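Local coordinates for protein 361aa long hypothetical D-aminopeptidase (Pyrococcus horikoshii, PDB 2DRH) that is of unconfirmed function but belongs to the S58 peptidase family and may act as an aminopeptidase, at residues G175-E180 / H339-L344; F179-G184 / K227-R232; E213-T216 / P221-L224. All blocks are in the same frame, centred on the assembly; numbering follows the deposited sequence.

Interaction 1: residues G175-E180 / H339-L344; sequences GMSAFE and HVRYAL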
loop_
_atom_site.group_PDB
_atom_site.type_symbol
_atom_site.label_atom_id
_atom_site.label_comp_id
_atom_site.label_asym_id
_atom_site.label_seq_id
_atom_site.Cartn_x
_atom_site.Cartn_y
_atom_site.Cartn_z
ATOM N N GLY A 175 -23.995 21.684 4.481
ATOM C CA GLY A 175 -25.107 20.775 4.234
ATOM C C GLY A 175 -24.898 19.295 4.513
ATOM O O GLY A 175 -25.587 18.459 3.924
ATOM N N MET A 176 -23.975 18.966 5.416
ATOM C CA MET A 176 -23.674 17.572 5.757
ATOM C C MET A 176 -24.613 16.928 6.785
ATOM O O MET A 176 -25.281 17.614 7.565
ATOM C CB MET A 176 -22.233 17.462 6.264
ATOM C CG MET A 176 -21.171 17.897 5.255
ATOM S SD MET A 176 -21.152 16.927 3.718
ATOM C CE MET A 176 -20.655 18.170 2.532
ATOM N N SER A 177 -24.647 15.598 6.775
ATOM C CA SER A 177 -25.482 14.813 7.679
ATOM C C SER A 177 -24.628 13.783 8.411
ATOM O O SER A 177 -23.767 13.151 7.808
ATOM C CB SER A 177 -26.566 14.064 6.891
ATOM O OG SER A 177 -27.360 14.953 6.139
ATOM N N ALA A 178 -24.876 13.607 9.705
ATOM C CA ALA A 178 -24.138 12.633 10.507
ATOM C C ALA A 178 -25.094 11.942 11.476
ATOM O O ALA A 178 -25.747 12.603 12.289
ATOM C CB ALA A 178 -23.020 13.324 11.279
ATOM N N PHE A 179 -25.185 10.616 11.378
ATOM C CA PHE A 179 -26.067 9.843 12.249
ATOM C C PHE A 179 -27.508 10.316 12.105
ATOM O O PHE A 179 -28.304 10.218 13.037
ATOM C CB PHE A 179 -25.619 9.985 13.708
ATOM C CG PHE A 179 -24.246 9.446 13.968
ATOM C CD1 PHE A 179 -24.014 8.070 13.975
ATOM C CD2 PHE A 179 -23.173 10.310 14.169
ATOM C CE1 PHE A 179 -22.732 7.564 14.177
ATOM C CE2 PHE A 179 -21.887 9.813 14.371
ATOM C CZ PHE A 179 -21.667 8.439 14.375
ATOM N N GLU A 180 -27.828 10.833 10.927
ATOM C CA GLU A 180 -29.161 11.333 10.624
ATOM C C GLU A 180 -29.583 12.520 11.477
ATOM O O GLU A 180 -30.764 12.761 11.717
ATOM C CB GLU A 180 -30.182 10.191 10.677
ATOM C CG GLU A 180 -29.867 9.149 9.622
ATOM C CD GLU A 180 -30.830 7.981 9.604
ATOM O OE1 GLU A 180 -31.991 8.163 9.177
ATOM O OE2 GLU A 180 -30.415 6.883 10.019
ATOM N N HIS A 339 -36.022 18.294 2.600
ATOM C CA HIS A 339 -35.324 17.344 3.455
ATOM C C HIS A 339 -34.837 18.123 4.681
ATOM O O HIS A 339 -34.458 19.292 4.564
ATOM C CB HIS A 339 -34.125 16.752 2.710
ATOM C CG HIS A 339 -34.489 15.695 1.714
ATOM N ND1 HIS A 339 -33.575 15.162 0.830
ATOM C CD2 HIS A 339 -35.655 15.043 1.490
ATOM C CE1 HIS A 339 -34.162 14.224 0.106
ATOM N NE2 HIS A 339 -35.423 14.132 0.487
ATOM N N VAL A 340 -34.854 17.498 5.855
ATOM C CA VAL A 340 -34.388 18.187 7.053
ATOM C C VAL A 340 -33.612 17.293 8.017
ATOM O O VAL A 340 -33.938 16.122 8.202
ATOM C CB VAL A 340 -35.563 18.836 7.838
ATOM C CG1 VAL A 340 -36.341 19.785 6.934
ATOM C CG2 VAL A 340 -36.479 17.760 8.394
ATOM N N ARG A 341 -32.572 17.872 8.614
ATOM C CA ARG A 341 -31.725 17.195 9.590
ATOM C C ARG A 341 -31.733 18.097 10.813
ATOM O O ARG A 341 -31.390 19.280 10.718
ATOM C CB ARG A 341 -30.279 17.054 9.088
ATOM C CG ARG A 341 -30.073 16.120 7.906
ATOM C CD ARG A 341 -30.544 14.699 8.189
ATOM N NE ARG A 341 -29.898 13.747 7.288
ATOM C CZ ARG A 341 -30.332 12.511 7.049
ATOM N NH1 ARG A 341 -31.428 12.059 7.640
ATOM N NH2 ARG A 341 -29.664 11.724 6.218
ATOM N N TYR A 342 -32.127 17.541 11.955
ATOM C CA TYR A 342 -32.193 18.304 13.189
ATOM C C TYR A 342 -30.927 18.165 14.003
ATOM O O TYR A 342 -30.311 17.107 14.030
ATOM C CB TYR A 342 -33.383 17.855 14.036
ATOM C CG TYR A 342 -34.718 18.088 13.381
ATOM C CD1 TYR A 342 -35.229 17.184 12.448
ATOM C CD2 TYR A 342 -35.470 19.222 13.686
ATOM C CE1 TYR A 342 -36.462 17.407 11.837
ATOM C CE2 TYR A 342 -36.700 19.455 13.080
ATOM C CZ TYR A 342 -37.189 18.546 12.158
ATOM O OH TYR A 342 -38.405 18.783 11.558
ATOM N N ALA A 343 -30.553 19.246 14.676
ATOM C CA ALA A 343 -29.361 19.246 15.506
ATOM C C ALA A 343 -29.582 18.322 16.686
ATOM O O ALA A 343 -30.684 18.247 17.229
ATOM C CB ALA A 343 -29.072 20.647 15.999
ATOM N N LEU A 344 -28.533 17.609 17.077
ATOM C CA LEU A 344 -28.606 16.700 18.213
ATOM C C LEU A 344 -29.125 17.460 19.437
ATOM O O LEU A 344 -28.516 18.436 19.869
ATOM C CB LEU A 344 -27.211 16.145 18.504
ATOM C CG LEU A 344 -27.041 15.095 19.599
ATOM C CD1 LEU A 344 -27.682 13.778 19.165
ATOM C CD2 LEU A 344 -25.552 14.905 19.862
HETATM O O HOH W 1 -27.436 12.146 4.326
HETATM O O HOH W 2 -32.346 14.870 12.292
#

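Interaction 2: residues F179-G184 / K227-R232; sequences FEFKGG and KNWPGR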
loop_
_atom_site.group_PDB
_atom_site.type_symbol
_atom_site.label_atom_id
_atom_site.label_comp_id
_atom_site.label_asym_id
_atom_site.label_seq_id
_atom_site.Cartn_x
_atom_site.Cartn_y
_atom_site.Cartn_z
ATOM N N PHE A 179 -25.185 10.616 11.378
ATOM C CA PHE A 179 -26.067 9.843 12.249
ATOM C C PHE A 179 -27.508 10.316 12.105
ATOM O O PHE A 179 -28.304 10.218 13.037
ATOM C CB PHE A 179 -25.619 9.985 13.708
ATOM C CG PHE A 179 -24.246 9.446 13.968
ATOM C CD1 PHE A 179 -24.014 8.070 13.975
ATOM C CD2 PHE A 179 -23.173 10.310 14.169
ATOM C CE1 PHE A 179 -22.732 7.564 14.177
ATOM C CE2 PHE A 179 -21.887 9.813 14.371
ATOM C CZ PHE A 179 -21.667 8.439 14.375
ATOM N N GLU A 180 -27.828 10.833 10.927
ATOM C CA GLU A 180 -29.161 11.333 10.624
ATOM C C GLU A 180 -29.583 12.520 11.477
ATOM O O GLU A 180 -30.764 12.761 11.717
ATOM C CB GLU A 180 -30.182 10.191 10.677
ATOM C CG GLU A 180 -29.867 9.149 9.622
ATOM C CD GLU A 180 -30.830 7.981 9.604
ATOM O OE1 GLU A 180 -31.991 8.163 9.177
ATOM O OE2 GLU A 180 -30.415 6.883 10.019
ATOM N N PHE A 181 -28.573 13.259 11.922
ATOM C CA PHE A 181 -28.736 14.496 12.670
ATOM C C PHE A 181 -27.926 15.436 11.784
ATOM O O PHE A 181 -27.278 14.981 10.834
ATOM C CB PHE A 181 -28.093 14.409 14.055
ATOM C CG PHE A 181 -28.884 13.597 15.047
ATOM C CD1 PHE A 181 -30.176 13.972 15.399
ATOM C CD2 PHE A 181 -28.319 12.480 15.658
ATOM C CE1 PHE A 181 -30.898 13.245 16.355
ATOM C CE2 PHE A 181 -29.028 11.746 16.612
ATOM C CZ PHE A 181 -30.319 12.130 16.962
ATOM N N LYS A 182 -27.951 16.733 12.060
ATOM C CA LYS A 182 -27.176 17.644 11.234
ATOM C C LYS A 182 -25.699 17.388 11.505
ATOM O O LYS A 182 -25.294 17.236 12.660
ATOM C CB LYS A 182 -27.514 19.093 11.567
ATOM C CG LYS A 182 -26.839 20.105 10.656
ATOM C CD LYS A 182 -27.364 20.002 9.228
ATOM C CE LYS A 182 -26.581 20.913 8.285
ATOM N NZ LYS A 182 -25.130 20.589 8.320
ATOM N N GLY A 183 -24.901 17.317 10.441
ATOM C CA GLY A 183 -23.473 17.100 10.595
ATOM C C GLY A 183 -22.730 18.394 10.319
ATOM O O GLY A 183 -23.336 19.467 10.343
ATOM N N GLY A 184 -21.428 18.307 10.054
ATOM C CA GLY A 184 -20.657 19.506 9.760
ATOM C C GLY A 184 -19.218 19.513 10.255
ATOM O O GLY A 184 -18.559 18.478 10.306
ATOM N N LYS A 227 -33.605 7.075 18.804
ATOM C CA LYS A 227 -34.119 6.413 17.603
ATOM C C LYS A 227 -35.187 7.213 16.869
ATOM O O LYS A 227 -35.060 7.522 15.686
ATOM C CB LYS A 227 -34.758 5.074 17.969
ATOM C CG LYS A 227 -33.819 3.923 18.217
ATOM C CD LYS A 227 -34.518 2.854 19.055
ATOM C CE LYS A 227 -35.903 2.516 18.510
ATOM N NZ LYS A 227 -35.853 2.080 17.086
ATOM N N ASN A 228 -36.247 7.536 17.596
ATOM C CA ASN A 228 -37.398 8.237 17.041
ATOM C C ASN A 228 -37.314 9.749 16.856
ATOM O O ASN A 228 -38.274 10.364 16.379
ATOM C CB ASN A 228 -38.623 7.879 17.880
ATOM C CG ASN A 228 -38.884 6.382 17.906
ATOM O OD1 ASN A 228 -39.230 5.816 18.944
ATOM N ND2 ASN A 228 -38.721 5.733 16.757
ATOM N N TRP A 229 -36.192 10.360 17.224
ATOM C CA TRP A 229 -36.067 11.800 17.040
ATOM C C TRP A 229 -36.201 12.057 15.534
ATOM O O TRP A 229 -35.609 11.348 14.723
ATOM C CB TRP A 229 -34.718 12.295 17.568
ATOM C CG TRP A 229 -34.666 13.780 17.747
ATOM C CD1 TRP A 229 -34.305 14.708 16.813
ATOM C CD2 TRP A 229 -35.047 14.513 18.916
ATOM N NE1 TRP A 229 -34.440 15.977 17.328
ATOM C CE2 TRP A 229 -34.894 15.887 18.617
ATOM C CE3 TRP A 229 -35.506 14.143 20.189
ATOM C CZ2 TRP A 229 -35.186 16.895 19.548
ATOM C CZ3 TRP A 229 -35.798 15.147 21.115
ATOM C CH2 TRP A 229 -35.635 16.507 20.787
ATOM N N PRO A 230 -36.994 13.069 15.142
ATOM C CA PRO A 230 -37.228 13.428 13.736
ATOM C C PRO A 230 -35.976 13.598 12.872
ATOM O O PRO A 230 -34.860 13.692 13.383
ATOM C CB PRO A 230 -38.021 14.734 13.841
ATOM C CG PRO A 230 -38.748 14.585 15.127
ATOM C CD PRO A 230 -37.688 14.012 16.037
ATOM N N GLY A 231 -36.182 13.637 11.558
ATOM C CA GLY A 231 -35.086 13.831 10.627
ATOM C C GLY A 231 -34.456 12.592 10.020
ATOM O O GLY A 231 -33.432 12.697 9.348
ATOM N N ARG A 232 -35.053 11.425 10.237
ATOM C CA ARG A 232 -34.492 10.193 9.694
ATOM C C ARG A 232 -34.747 10.035 8.202
ATOM O O ARG A 232 -35.748 10.525 7.679
ATOM C CB ARG A 232 -35.031 8.976 10.459
ATOM C CG ARG A 232 -34.622 8.972 11.931
ATOM C CD ARG A 232 -34.778 7.605 12.581
ATOM N NE ARG A 232 -34.002 6.574 11.893
ATOM C CZ ARG A 232 -33.651 5.414 12.440
ATOM N NH1 ARG A 232 -34.000 5.135 13.690
ATOM N NH2 ARG A 232 -32.967 4.524 11.734
HETATM O O HOH W 2 -32.346 14.870 12.292
#

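Interaction 3: residues E213-T216 / P221-L224; sequences EDLT and PVGL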
loop_
_atom_site.group_PDB
_atom_site.type_symbol
_atom_site.label_atom_id
_atom_site.label_comp_id
_atom_site.label_asym_id
_atom_site.label_seq_id
_atom_site.Cartn_x
_atom_site.Cartn_y
_atom_site.Cartn_z
ATOM N N GLU A 213 -28.906 4.941 14.734
ATOM C CA GLU A 213 -28.646 4.043 15.851
ATOM C C GLU A 213 -27.194 3.682 16.152
ATOM O O GLU A 213 -26.925 3.041 17.171
ATOM C CB GLU A 213 -29.455 2.750 15.687
ATOM C CG GLU A 213 -29.528 2.233 14.260
ATOM C CD GLU A 213 -30.261 3.199 13.341
ATOM O OE1 GLU A 213 -31.408 3.570 13.669
ATOM O OE2 GLU A 213 -29.694 3.589 12.300
ATOM N N ASP A 214 -26.260 4.069 15.290
ATOM C CA ASP A 214 -24.863 3.750 15.554
ATOM C C ASP A 214 -24.248 4.719 16.569
ATOM O O ASP A 214 -23.386 4.339 17.360
ATOM C CB ASP A 214 -24.034 3.797 14.265
ATOM C CG ASP A 214 -24.529 2.822 13.204
ATOM O OD1 ASP A 214 -24.949 1.697 13.553
ATOM O OD2 ASP A 214 -24.477 3.184 12.012
ATOM N N LEU A 215 -24.708 5.966 16.544
ATOM C CA LEU A 215 -24.191 7.017 17.419
ATOM C C LEU A 215 -23.821 6.571 18.833
ATOM O O LEU A 215 -24.664 6.123 19.618
ATOM C CB LEU A 215 -25.186 8.187 17.473
ATOM C CG LEU A 215 -24.761 9.436 18.264
ATOM C CD1 LEU A 215 -23.406 9.949 17.784
ATOM C CD2 LEU A 215 -25.822 10.510 18.108
ATOM N N THR A 216 -22.537 6.709 19.145
ATOM C CA THR A 216 -22.006 6.338 20.446
ATOM C C THR A 216 -21.265 7.540 21.021
ATOM O O THR A 216 -20.301 8.019 20.425
ATOM C CB THR A 216 -21.026 5.170 20.302
ATOM O OG1 THR A 216 -21.645 4.135 19.525
ATOM C CG2 THR A 216 -20.639 4.621 21.672
ATOM N N PRO A 221 -24.843 4.517 24.051
ATOM C CA PRO A 221 -25.540 4.363 22.768
ATOM C C PRO A 221 -26.612 5.433 22.550
ATOM O O PRO A 221 -27.805 5.133 22.432
ATOM C CB PRO A 221 -26.116 2.951 22.856
ATOM C CG PRO A 221 -26.364 2.777 24.319
ATOM C CD PRO A 221 -25.125 3.379 24.943
ATOM N N VAL A 222 -26.160 6.682 22.493
ATOM C CA VAL A 222 -27.029 7.831 22.301
ATOM C C VAL A 222 -27.881 7.704 21.039
ATOM O O VAL A 222 -28.958 8.284 20.950
ATOM C CB VAL A 222 -26.200 9.130 22.224
ATOM C CG1 VAL A 222 -27.111 10.313 21.975
ATOM C CG2 VAL A 222 -25.402 9.320 23.519
ATOM N N GLY A 223 -27.395 6.945 20.067
ATOM C CA GLY A 223 -28.140 6.766 18.832
ATOM C C GLY A 223 -29.446 6.027 19.041
ATOM O O GLY A 223 -30.491 6.447 18.535
ATOM N N LEU A 224 -29.392 4.924 19.784
ATOM C CA LEU A 224 -30.582 4.126 20.069
ATOM C C LEU A 224 -31.582 4.869 20.947
ATOM O O LEU A 224 -32.794 4.816 20.715
ATOM C CB LEU A 224 -30.183 2.816 20.744
ATOM C CG LEU A 224 -29.470 1.816 19.837
ATOM C CD1 LEU A 224 -29.027 0.614 20.654
ATOM C CD2 LEU A 224 -30.408 1.394 18.709
HETATM O O HOH W 3 -26.444 3.942 19.488
#

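Interaction 1: residues G175-E180 / H339-L344
Arg341 reaches across to Ser177 and lays its guanidinium group beside the turn at Glu180. The tight part is the hydrogen bond from Arg341 NE to Ser177 OG, 3.0 Å long and nearly straight at 168°, with the oxygen in the guanidinium plane. Arg341 CG passes 3.4 Å from Ser177 OG, and a bend at chi2 (-58°) then turns NE onto that oxygen. One face of the group rests on the backbone of Glu180, whose CA is 3.9 Å from Arg341 CZ. Two further N-H groups are held from outside the segments: NH1 donates to Gly231 O and NH2 to Gly233 O, while Tyr140 makes a cation-pi contact. The looser side runs through water. Water 1, at the guanidinium edge, accepts from Arg341 NH2 at 3.0 Å, and water 2 joins Glu180 O to Tyr342 N. The Glu180 carboxylate stays beyond salt-bridge range, with OE1 4.2 Å from Arg341 NH1, and takes Gly233 N instead. Phe179 and Glu180 both have positive phi, as in the type I' turn of a two-residue beta hairpin, here joining strands 177-178 and 181-182.

Interaction 2: residues F179-G184 / K227-R232
Glu180 and Phe181, at the turn and second strand of a short beta hairpin, meet the surface loop 227-232 that follows helix 222-225. Two side-chain contacts and one water carry the meeting, and no direct hydrogen bond crosses it. In the apolar half, Phe181 starts out away from the loop, but its ring swings back to set CE1 3.7 Å from Trp229 CD1. The indole atom lies at the edge of the phenyl ring, near its plane; the two ring planes are inclined at 56°, so the pair is oblique. Pro230 CD packs on one face of the indole, and Arg212 makes a cation-pi contact with Phe181. In the polar half, Glu180 OE1 lies against the start of the arginine, 3.3 Å from Arg232 CA and 3.4 Å from Arg232 CB. The salt bridge from Glu180 OE1 to Arg232 NE is long, 3.7 Å, with the carboxylate and guanidinium planes 82° apart. Arg232 bends at chi3 (58°), and its NH1 donates back to Lys227 O at 3.3 Å, bracing its own loop. Between the halves, water 2 bridges the main chains, within donating distance of Pro230 O (3.0 Å) and Glu180 O, though it has more acceptors than protons. Because Arg232 NH2 pairs more closely with Glu213 and Glu180 OE1 accepts from Gly233 N, the Glu180-Arg232 attraction is probably loose and secondary to these stronger bonds.

Interaction 3: residues E213-T216 / P221-L224
Leu215 CG (chi1 -175°) and Val222 CG1 (chi1 178°) each stand opposite their own backbone N, and the two side chains run side by side, pointing the same way. With chi2 near 54° on the leucine, Leu215 CD2 comes 4.1 Å from Val222 CG1, at the outer end of a contact that is tighter nearer the backbone. There Leu215 CB packs over Gly223, 3.5 Å from Gly223 CA. With no side chain at Gly223, the main chains can close up until Glu213 CA and Gly223 CA are 4.1 Å apart. On the other flank Leu224 CD2 lies 3.4 Å from Glu213 CB, while the Glu213 carboxylate leads away to a salt bridge with Arg232. The direct polar link is Gly223 N to Leu215 O, 2.9 Å long. Water 3 fills the corner beside it: it donates to Leu215 O at 2.8 Å and to Glu213 O, and accepts from Leu224 N at 3.1 Å. Outside this pairing, Thr216 OG1 donates to Asp214 O, and Lys313 of the second subunit packs on Asp214. Helix 222-225 begins just after Pro221, its N-cap residue. Leu215 O is thus satisfied by two donors, water 3 and a main-chain N-H at the start of this short helix, so the loop 213-216 is tied to the helix both directly and through water.

Overall arrangement
Along the chain, the hairpin 177-182 comes first and supplies one side of both long-range contacts. Next, the segment 213-216 after strand 198-207 meets helix 222-225 in interaction 3, closing a loop of only four intervening residues. Interaction 2 then brings residues 227-232 back to the hairpin, and interaction 1 closes the widest loop when 339-344 arrives near the C terminus. The loop of interaction 2 starts from the same stretch as that of interaction 1 and ends earlier, within it; interaction 3 is nested inside both. Interactions 1 and 2 share Phe179, Glu180 and water 2, and Leu215 of interaction 3 packs against Phe179, Phe181 and Leu344. Together they join the hairpin, loops 213-216 and 227-232, helix 222-225 and strand 340-341.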